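Local coordinates for GDSL-like Lipase/Acylhydrolase family protein (Neisseria meningitidis, PDB 4K3U), which is probably a peptidoglycan O-acetylesterase of the SGNH (GDSL) hydrolase clan, removing acetyl groups from cell-wall glycan, at residues V149-K154 with Q177-G182. Sequence-based numbering, arbitrary orientation.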
loop_
_atom_site.group_PDB
_atom_site.type_symbol
_atom_site.label_atom_id
_atom_site.label_comp_id
_atom_site.label_asym_id
_atom_site.label_seq_id
_atom_site.Cartn_x
_atom_site.Cartn_y
_atom_site.Cartn_z
ATOM N N VAL A 149 11.086 10.959 10.516
ATOM C CA VAL A 149 11.214 9.509 10.422
ATOM C C VAL A 149 10.449 8.787 11.530
ATOM O O VAL A 149 10.589 9.084 12.712
ATOM C CB VAL A 149 12.702 9.065 10.452
ATOM C CG1 VAL A 149 12.824 7.542 10.377
ATOM C CG2 VAL A 149 13.462 9.699 9.308
ATOM N N SER A 150 9.626 7.831 11.133
ATOM C CA SER A 150 9.043 6.903 12.095
ATOM C C SER A 150 9.360 5.480 11.652
ATOM O O SER A 150 9.505 5.225 10.458
ATOM C CB SER A 150 7.538 7.102 12.226
ATOM O OG SER A 150 7.225 8.364 12.774
ATOM N N LEU A 151 9.482 4.562 12.608
ATOM C CA LEU A 151 9.727 3.154 12.299
ATOM C C LEU A 151 8.836 2.255 13.131
ATOM O O LEU A 151 8.786 2.401 14.346
ATOM C CB LEU A 151 11.179 2.739 12.580
ATOM C CG LEU A 151 12.439 3.594 12.480
ATOM C CD1 LEU A 151 12.530 4.642 13.574
ATOM C CD2 LEU A 151 13.626 2.651 12.578
ATOM N N PHE A 152 8.184 1.287 12.504
ATOM C CA PHE A 152 7.666 0.168 13.280
ATOM C C PHE A 152 8.856 -0.656 13.739
ATOM O O PHE A 152 9.771 -0.916 12.955
ATOM C CB PHE A 152 6.705 -0.690 12.467
ATOM C CG PHE A 152 5.370 -0.061 12.263
ATOM C CD1 PHE A 152 4.359 -0.246 13.190
ATOM C CD2 PHE A 152 5.121 0.731 11.146
ATOM C CE1 PHE A 152 3.117 0.344 13.011
ATOM C CE2 PHE A 152 3.875 1.322 10.970
ATOM C CZ PHE A 152 2.884 1.132 11.903
ATOM N N ALA A 153 8.859 -1.065 14.999
ATOM C CA ALA A 153 10.030 -1.732 15.550
ATOM C C ALA A 153 9.675 -2.509 16.802
ATOM O O ALA A 153 8.889 -2.047 17.611
ATOM C CB ALA A 153 11.138 -0.703 15.858
ATOM N N LYS A 154 10.259 -3.693 16.948
ATOM C CA LYS A 154 10.115 -4.475 18.161
ATOM C C LYS A 154 11.488 -4.899 18.648
ATOM O O LYS A 154 12.197 -5.634 17.967
ATOM C CB LYS A 154 9.238 -5.701 17.931
ATOM C CG LYS A 154 9.098 -6.579 19.146
ATOM C CD LYS A 154 8.188 -7.767 18.867
ATOM C CE LYS A 154 8.869 -8.819 18.014
ATOM N NZ LYS A 154 7.982 -10.013 17.873
ATOM N N GLN A 177 6.102 -1.259 18.374
ATOM C CA GLN A 177 5.758 0.115 18.687
ATOM C C GLN A 177 6.234 0.963 17.535
ATOM O O GLN A 177 6.892 0.460 16.636
ATOM C CB GLN A 177 6.406 0.559 20.000
ATOM C CG GLN A 177 7.905 0.355 20.034
ATOM C CD GLN A 177 8.464 0.428 21.432
ATOM O OE1 GLN A 177 8.836 1.502 21.904
ATOM N NE2 GLN A 177 8.519 -0.717 22.110
ATOM N N VAL A 178 5.886 2.241 17.533
ATOM C CA VAL A 178 6.408 3.134 16.509
ATOM C C VAL A 178 7.423 4.081 17.142
ATOM O O VAL A 178 7.151 4.712 18.167
ATOM C CB VAL A 178 5.277 3.938 15.822
ATOM C CG1 VAL A 178 5.840 4.923 14.814
ATOM C CG2 VAL A 178 4.297 2.983 15.143
ATOM N N LEU A 179 8.602 4.164 16.536
ATOM C CA LEU A 179 9.652 5.032 17.036
ATOM C C LEU A 179 9.650 6.308 16.204
ATOM O O LEU A 179 9.717 6.240 14.983
ATOM C CB LEU A 179 11.018 4.331 16.965
ATOM C CG LEU A 179 11.145 2.942 17.611
ATOM C CD1 LEU A 179 12.537 2.343 17.362
ATOM C CD2 LEU A 179 10.833 2.979 19.101
ATOM N N ASP A 180 9.557 7.465 16.860
ATOM C CA ASP A 180 9.600 8.754 16.157
ATOM C C ASP A 180 10.922 9.453 16.349
ATOM O O ASP A 180 11.425 9.536 17.473
ATOM C CB ASP A 180 8.490 9.687 16.643
ATOM C CG ASP A 180 7.124 9.097 16.468
ATOM O OD1 ASP A 180 6.846 8.562 15.369
ATOM O OD2 ASP A 180 6.333 9.167 17.431
ATOM N N THR A 181 11.477 9.970 15.260
ATOM C CA THR A 181 12.674 10.784 15.356
ATOM C C THR A 181 12.801 11.655 14.113
ATOM O O THR A 181 11.892 11.699 13.275
ATOM C CB THR A 181 13.959 9.916 15.553
ATOM O OG1 THR A 181 15.081 10.769 15.837
ATOM C CG2 THR A 181 14.255 9.063 14.314
ATOM N N GLY A 182 13.917 12.374 14.019
ATOM C CA GLY A 182 14.179 13.225 12.880
ATOM C C GLY A 182 15.538 12.908 12.291
ATOM O O GLY A 182 16.512 12.740 13.023
#
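Ser150 OG donates to Asp180 OD1 at 2.6 Å; the hydroxyl is received on the anti lone pair of OD1, the one pointing away from the other carboxylate oxygen. Ser150 OG (chi1 -65°) and Asp180 CG both stand anti to their own carbonyl carbons, which brings the hydroxyl and OD1 together. Next along the same face, Val178 CG2 rests over one face of the Phe152 ring in a CH-pi contact, 3.9 Å from the centroid and 25° off the normal, shifted toward CE1; Val178 CG1 meets Ser150 CB at 3.8 Å. Trp88 meets the same ring.

Between the backbones, Leu179 O accepts Leu151 N at 2.9 Å, and Ser150 CA adds a CA-H...O contact from the same side. Leu151 O accepts Leu179 N at 2.8 Å while Val178 CA also comes up to it. These bonds make Leu151 and Leu179 the central hydrogen-bonded pair of an antiparallel strand pairing, with Val149-Thr181 and Ala153-Gln177 the hydrogen-bonded pairs at its ends; the segment axes run at 152°, consistent with sheet twist.

The other face is apolar at its centre: Leu151 CD1 touches Leu179 CB at 3.7 Å, and Leu179 CD1 reaches along to Ala153 CB. Strand 187-191 touches Val149 and Leu151, while Val169 meets Leu179 and Thr181, tying this pairing to the neighbouring five-stranded sheet. Both strands lie in the N-terminal peptidoglycan O-acetylesterase family region, consistent with a galactose-binding-like beta sandwich. The chemistry thus differs by face: greasy contacts join two packed sheets, whereas a short serine-aspartate bond, probably strengthened by the carboxylate's charge, adds a polar cross-strand link on the reverse.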